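Local coordinates for endo-b-1,4-glucanase (Nasutitermes takasagoensis, PDB 1KS8), which probably hydrolyses internal beta-1,4-glucosidic linkages in cellulose, as a family 9 endoglucanase of the termite, at residues F63-T68 / D101-A106; T108-F113 / A181-D186. All blocks are in the same frame, centred on the assembly; numbering follows the deposited sequence.

Contact 1: F63-T68 / D101-A106; sequences FPMAYT and DYFIKA
Y102 and M65 meet first when the helix that ends at A106 is followed toward its C-terminus. The CB of Y102 points at helix 62-78, and the CD2–CE2 side of its ring meets the end of the methionine: M65 CE lies 3.7 Å from Y102 CE2. The two side chains cross at about a right angle. M65 SD approaches the same ring obliquely, 4.7 Å from the centroid of the Y102 ring, which makes this a Met-aromatic contact. The methionine runs out with CG anti to its backbone N, then bends at the sulfur (chi3 -55°), and this bend brings the methyl group to the CD2–CE2 side of the tyrosine.

One residue on, F103 meets the same sulfur. M65 SD sits 3.8 Å from F103 CE1, a second oblique Met-aromatic contact, so a single thioether serves two rings. With its CG placed beside the backbone N (chi1 -58°), the phenylalanine reaches over to helix 62-78, although its CB does not aim there. Its leading atom, F103 CZ, comes to 3.4 Å from A66 CA, a close approach consistent with the small side chain of the alanine, and to 4.0 Å from A66 CB. The carbonyl oxygen M65 O lies in the plane of the F103 ring, at its edge, 3.7 Å from F103 CZ. T155 of helix 149-165 also packs against both A66 and F103.

All four touching residues are buried. The segment axes stay 11.5 Å apart, running in roughly opposed directions at 136°, and M65, Y102 and F103 bridge the distance. This is helix-to-helix packing inside the (alpha/alpha)6 barrel of glycoside hydrolase family 9, joining helices 62-78 and 89-106.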
loop_
_atom_site.group_PDB
_atom_site.type_symbol
_atom_site.label_atom_id
_atom_site.label_comp_id
_atom_site.label_asym_id
_atom_site.label_seq_id
_atom_site.Cartn_x
_atom_site.Cartn_y
_atom_site.Cartn_z
ATOM N N PHE A 63 -4.606 1.802 -8.580
ATOM C CA PHE A 63 -3.461 2.646 -8.278
ATOM C C PHE A 63 -2.972 2.389 -6.847
ATOM O O PHE A 63 -1.823 1.998 -6.643
ATOM C CB PHE A 63 -3.833 4.117 -8.513
ATOM C CG PHE A 63 -2.653 5.051 -8.594
ATOM C CD1 PHE A 63 -1.404 4.599 -9.017
ATOM C CD2 PHE A 63 -2.804 6.397 -8.281
ATOM C CE1 PHE A 63 -0.323 5.478 -9.126
ATOM C CE2 PHE A 63 -1.731 7.283 -8.389
ATOM C CZ PHE A 63 -0.491 6.821 -8.813
ATOM N N PRO A 64 -3.834 2.594 -5.835
ATOM C CA PRO A 64 -3.323 2.324 -4.490
ATOM C C PRO A 64 -3.007 0.844 -4.267
ATOM O O PRO A 64 -2.170 0.516 -3.436
ATOM C CB PRO A 64 -4.441 2.840 -3.578
ATOM C CG PRO A 64 -5.671 2.719 -4.427
ATOM C CD PRO A 64 -5.178 3.194 -5.774
ATOM N N MET A 65 -3.658 -0.054 -5.007
ATOM C CA MET A 65 -3.374 -1.478 -4.823
ATOM C C MET A 65 -1.964 -1.795 -5.310
ATOM O O MET A 65 -1.243 -2.563 -4.679
ATOM C CB MET A 65 -4.373 -2.359 -5.578
ATOM C CG MET A 65 -4.451 -3.771 -4.993
ATOM S SD MET A 65 -5.224 -5.009 -6.053
ATOM C CE MET A 65 -6.819 -4.237 -6.386
ATOM N N ALA A 66 -1.576 -1.203 -6.436
ATOM C CA ALA A 66 -0.244 -1.427 -6.987
ATOM C C ALA A 66 0.804 -0.828 -6.054
ATOM O O ALA A 66 1.831 -1.452 -5.780
ATOM C CB ALA A 66 -0.140 -0.804 -8.378
ATOM N N TYR A 67 0.539 0.383 -5.571
ATOM C CA TYR A 67 1.446 1.054 -4.647
ATOM C C TYR A 67 1.661 0.166 -3.422
ATOM O O TYR A 67 2.787 -0.023 -2.958
ATOM C CB TYR A 67 0.850 2.393 -4.203
ATOM C CG TYR A 67 1.474 2.939 -2.938
ATOM C CD1 TYR A 67 2.698 3.611 -2.969
ATOM C CD2 TYR A 67 0.872 2.726 -1.701
ATOM C CE1 TYR A 67 3.307 4.052 -1.792
ATOM C CE2 TYR A 67 1.470 3.159 -0.524
ATOM C CZ TYR A 67 2.685 3.818 -0.576
ATOM O OH TYR A 67 3.284 4.224 0.595
ATOM N N THR A 68 0.568 -0.378 -2.900
ATOM C CA THR A 68 0.636 -1.243 -1.732
ATOM C C THR A 68 1.556 -2.423 -2.011
ATOM O O THR A 68 2.433 -2.750 -1.207
ATOM C CB THR A 68 -0.764 -1.772 -1.360
ATOM O OG1 THR A 68 -1.585 -0.684 -0.917
ATOM C CG2 THR A 68 -0.668 -2.816 -0.252
ATOM N N ASP A 101 -0.934 -11.568 -8.651
ATOM C CA ASP A 101 -1.706 -12.536 -9.428
ATOM C C ASP A 101 -2.844 -11.775 -10.100
ATOM O O ASP A 101 -3.216 -12.058 -11.240
ATOM C CB ASP A 101 -2.307 -13.624 -8.537
ATOM C CG ASP A 101 -1.322 -14.719 -8.200
ATOM O OD1 ASP A 101 -0.249 -14.781 -8.838
ATOM O OD2 ASP A 101 -1.634 -15.527 -7.302
ATOM N N TYR A 102 -3.399 -10.807 -9.378
ATOM C CA TYR A 102 -4.489 -9.997 -9.901
ATOM C C TYR A 102 -3.994 -9.057 -10.999
ATOM O O TYR A 102 -4.644 -8.912 -12.032
ATOM C CB TYR A 102 -5.138 -9.195 -8.769
ATOM C CG TYR A 102 -6.152 -8.180 -9.246
ATOM C CD1 TYR A 102 -7.385 -8.580 -9.761
ATOM C CD2 TYR A 102 -5.865 -6.818 -9.203
ATOM C CE1 TYR A 102 -8.311 -7.644 -10.220
ATOM C CE2 TYR A 102 -6.780 -5.876 -9.660
ATOM C CZ TYR A 102 -7.998 -6.294 -10.166
ATOM O OH TYR A 102 -8.906 -5.362 -10.610
ATOM N N PHE A 103 -2.845 -8.418 -10.791
ATOM C CA PHE A 103 -2.322 -7.515 -11.811
ATOM C C PHE A 103 -2.103 -8.253 -13.126
ATOM O O PHE A 103 -2.298 -7.688 -14.200
ATOM C CB PHE A 103 -1.004 -6.875 -11.364
ATOM C CG PHE A 103 -1.103 -6.103 -10.081
ATOM C CD1 PHE A 103 -2.281 -5.451 -9.728
ATOM C CD2 PHE A 103 -0.006 -6.010 -9.235
ATOM C CE1 PHE A 103 -2.362 -4.716 -8.548
ATOM C CE2 PHE A 103 -0.075 -5.277 -8.052
ATOM C CZ PHE A 103 -1.258 -4.631 -7.710
ATOM N N ILE A 104 -1.683 -9.513 -13.041
ATOM C CA ILE A 104 -1.463 -10.308 -14.243
ATOM C C ILE A 104 -2.785 -10.488 -14.994
ATOM O O ILE A 104 -2.827 -10.379 -16.219
ATOM C CB ILE A 104 -0.844 -11.677 -13.890
ATOM C CG1 ILE A 104 0.624 -11.481 -13.498
ATOM C CG2 ILE A 104 -0.957 -12.633 -15.072
ATOM C CD1 ILE A 104 1.287 -12.723 -12.936
ATOM N N LYS A 105 -3.863 -10.750 -14.261
ATOM C CA LYS A 105 -5.173 -10.909 -14.886
ATOM C C LYS A 105 -5.634 -9.587 -15.491
ATOM O O LYS A 105 -6.182 -9.556 -16.592
ATOM C CB LYS A 105 -6.220 -11.359 -13.864
ATOM C CG LYS A 105 -6.015 -12.749 -13.296
ATOM C CD LYS A 105 -7.186 -13.114 -12.398
ATOM C CE LYS A 105 -7.001 -14.479 -11.762
ATOM N NZ LYS A 105 -8.123 -14.823 -10.845
ATOM N N ALA A 106 -5.415 -8.496 -14.762
ATOM C CA ALA A 106 -5.824 -7.173 -15.220
ATOM C C ALA A 106 -5.070 -6.723 -16.468
ATOM O O ALA A 106 -5.536 -5.851 -17.203
ATOM C CB ALA A 106 -5.644 -6.155 -14.092
#

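Contact 2: T108-F113 / A181-D186; sequences TSQNEF and ARQLFD
The carboxamides of Q110 and Q183 stand nearly upright to one another, their planes 83° apart, but it is the CG methylene of Q110, not its amide, that comes nearest, 3.6 Å from Q183 NE2. The F113 ring receives L184 CD2 obliquely, at 4.0 Å from F113 CD1, and the two side chains cross at about a right angle. Here a type I beta turn, S109 to E112, leads from helix 89-106 into strand 113-117 and packs against helix 171-190 of the (alpha/alpha)6 barrel. The turn is closed by E112 N bonding to S109 O.

The CB of Q183 is directed toward the turn, and the chain stays extended beyond CG (chi2 177°), whereas that of Q110 is bent at chi2. A water spans the two amides, accepting from Q183 NE2 at 3.0 Å and giving a weak bond to Q110 OE1. An alanine in place of Q183 would probably leave that water without the N-H it accepts from Q183 and open a gap beside Q110 CG. Deeper in, T155 and L159 of helix 149-165 also touch L184, and T155 reaches F113 as well.

A second water lies between the turn and the helix backbone, 2.9 Å from N111 OD1 and 2.8 Å from Q183 O. Within the loop, T108 OG1 donates to the anti lone pair of E112 OE1, at 2.7 Å.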
loop_
_atom_site.group_PDB
_atom_site.type_symbol
_atom_site.label_atom_id
_atom_site.label_comp_id
_atom_site.label_asym_id
_atom_site.label_seq_id
_atom_site.Cartn_x
_atom_site.Cartn_y
_atom_site.Cartn_z
ATOM N N THR A 108 -4.773 -7.525 -19.526
ATOM C CA THR A 108 -5.438 -8.305 -20.563
ATOM C C THR A 108 -4.778 -8.316 -21.940
ATOM O O THR A 108 -4.976 -9.251 -22.717
ATOM C CB THR A 108 -6.905 -7.853 -20.682
ATOM O OG1 THR A 108 -6.960 -6.423 -20.710
ATOM C CG2 THR A 108 -7.705 -8.349 -19.484
ATOM N N SER A 109 -4.009 -7.280 -22.248
ATOM C CA SER A 109 -3.293 -7.201 -23.516
ATOM C C SER A 109 -2.024 -6.422 -23.203
ATOM O O SER A 109 -1.964 -5.728 -22.193
ATOM C CB SER A 109 -4.120 -6.472 -24.575
ATOM O OG SER A 109 -3.555 -6.669 -25.861
ATOM N N GLN A 110 -1.008 -6.526 -24.052
ATOM C CA GLN A 110 0.243 -5.830 -23.781
ATOM C C GLN A 110 0.066 -4.354 -23.427
ATOM O O GLN A 110 0.702 -3.861 -22.492
ATOM C CB GLN A 110 1.206 -5.994 -24.961
ATOM C CG GLN A 110 1.807 -7.399 -25.058
ATOM C CD GLN A 110 0.816 -8.449 -25.546
ATOM O OE1 GLN A 110 1.001 -9.647 -25.316
ATOM N NE2 GLN A 110 -0.226 -8.006 -26.238
ATOM N N ASN A 111 -0.800 -3.656 -24.156
ATOM C CA ASN A 111 -1.047 -2.243 -23.895
ATOM C C ASN A 111 -2.461 -1.972 -23.390
ATOM O O ASN A 111 -3.069 -0.960 -23.732
ATOM C CB ASN A 111 -0.780 -1.419 -25.156
ATOM C CG ASN A 111 0.676 -1.454 -25.571
ATOM O OD1 ASN A 111 1.562 -1.130 -24.782
ATOM N ND2 ASN A 111 0.930 -1.847 -26.814
ATOM N N GLU A 112 -2.982 -2.890 -22.581
ATOM C CA GLU A 112 -4.315 -2.743 -22.009
ATOM C C GLU A 112 -4.231 -3.200 -20.564
ATOM O O GLU A 112 -3.644 -4.239 -20.267
ATOM C CB GLU A 112 -5.339 -3.597 -22.760
ATOM C CG GLU A 112 -6.777 -3.345 -22.317
ATOM C CD GLU A 112 -7.793 -4.095 -23.153
ATOM O OE1 GLU A 112 -8.033 -5.291 -22.881
ATOM O OE2 GLU A 112 -8.343 -3.487 -24.096
ATOM N N PHE A 113 -4.818 -2.423 -19.663
ATOM C CA PHE A 113 -4.766 -2.772 -18.254
ATOM C C PHE A 113 -6.009 -2.328 -17.498
ATOM O O PHE A 113 -6.396 -1.158 -17.552
ATOM C CB PHE A 113 -3.529 -2.131 -17.616
ATOM C CG PHE A 113 -3.304 -2.544 -16.196
ATOM C CD1 PHE A 113 -2.854 -3.823 -15.900
ATOM C CD2 PHE A 113 -3.572 -1.666 -15.151
ATOM C CE1 PHE A 113 -2.675 -4.228 -14.582
ATOM C CE2 PHE A 113 -3.397 -2.060 -13.826
ATOM C CZ PHE A 113 -2.948 -3.344 -13.542
ATOM N N ALA A 181 5.880 -6.826 -16.223
ATOM C CA ALA A 181 6.436 -5.558 -15.760
ATOM C C ALA A 181 7.045 -4.769 -16.917
ATOM O O ALA A 181 6.815 -3.571 -17.045
ATOM C CB ALA A 181 7.490 -5.809 -14.687
ATOM N N ARG A 182 7.820 -5.445 -17.761
ATOM C CA ARG A 182 8.451 -4.781 -18.900
ATOM C C ARG A 182 7.425 -4.208 -19.870
ATOM O O ARG A 182 7.573 -3.087 -20.357
ATOM C CB ARG A 182 9.358 -5.755 -19.654
ATOM C CG ARG A 182 10.536 -6.274 -18.852
ATOM C CD ARG A 182 11.490 -7.051 -19.748
ATOM N NE ARG A 182 12.642 -7.567 -19.015
ATOM C CZ ARG A 182 13.702 -8.127 -19.590
ATOM N NH1 ARG A 182 13.758 -8.243 -20.910
ATOM N NH2 ARG A 182 14.706 -8.571 -18.847
ATOM N N GLN A 183 6.388 -4.988 -20.156
ATOM C CA GLN A 183 5.345 -4.562 -21.077
ATOM C C GLN A 183 4.548 -3.388 -20.526
ATOM O O GLN A 183 4.233 -2.453 -21.260
ATOM C CB GLN A 183 4.415 -5.735 -21.389
ATOM C CG GLN A 183 5.152 -6.943 -21.948
ATOM C CD GLN A 183 4.244 -8.128 -22.177
ATOM O OE1 GLN A 183 3.307 -8.362 -21.413
ATOM N NE2 GLN A 183 4.527 -8.898 -23.223
ATOM N N LEU A 184 4.221 -3.428 -19.238
ATOM C CA LEU A 184 3.465 -2.333 -18.640
ATOM C C LEU A 184 4.278 -1.047 -18.590
ATOM O O LEU A 184 3.720 0.042 -18.731
ATOM C CB LEU A 184 2.972 -2.722 -17.242
ATOM C CG LEU A 184 1.723 -3.610 -17.290
ATOM C CD1 LEU A 184 1.459 -4.214 -15.922
ATOM C CD2 LEU A 184 0.531 -2.787 -17.764
ATOM N N PHE A 185 5.591 -1.159 -18.402
ATOM C CA PHE A 185 6.419 0.039 -18.384
ATOM C C PHE A 185 6.426 0.663 -19.774
ATOM O O PHE A 185 6.313 1.877 -19.915
ATOM C CB PHE A 185 7.861 -0.263 -17.982
ATOM C CG PHE A 185 8.756 0.941 -18.062
ATOM C CD1 PHE A 185 8.617 1.987 -17.154
ATOM C CD2 PHE A 185 9.685 1.066 -19.090
ATOM C CE1 PHE A 185 9.386 3.144 -17.270
ATOM C CE2 PHE A 185 10.459 2.218 -19.215
ATOM C CZ PHE A 185 10.308 3.260 -18.305
ATOM N N ASP A 186 6.570 -0.172 -20.800
ATOM C CA ASP A 186 6.578 0.323 -22.169
ATOM C C ASP A 186 5.259 1.023 -22.464
ATOM O O ASP A 186 5.233 2.086 -23.076
ATOM C CB ASP A 186 6.798 -0.832 -23.147
ATOM C CG ASP A 186 8.256 -1.237 -23.249
ATOM O OD1 ASP A 186 8.530 -2.331 -23.781
ATOM O OD2 ASP A 186 9.128 -0.456 -22.807
HETATM O O HOH W 1 3.172 -11.523 -23.627
HETATM O O HOH W 2 3.684 -2.880 -23.925
#

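Helix 89-106 and the turn after it tie the two contacts together, whose centres lie 12 Å apart: contact 1 uses the last turns of the helix, contact 2 the loop that follows. They touch directly at F113, whose CE1 packs 3.5 Å from F103 O and 3.6 Å from A106 CB. Helix 149-165 backs both, through T155. Contact 1 is the more central, and its A66 side chain is about 7 Å from that of E214, a calcium ligand in a structure of this enzyme, though no calcium is bound to this chain in the present model; the L184 side chain of contact 2 is about 11 Å from that of E214.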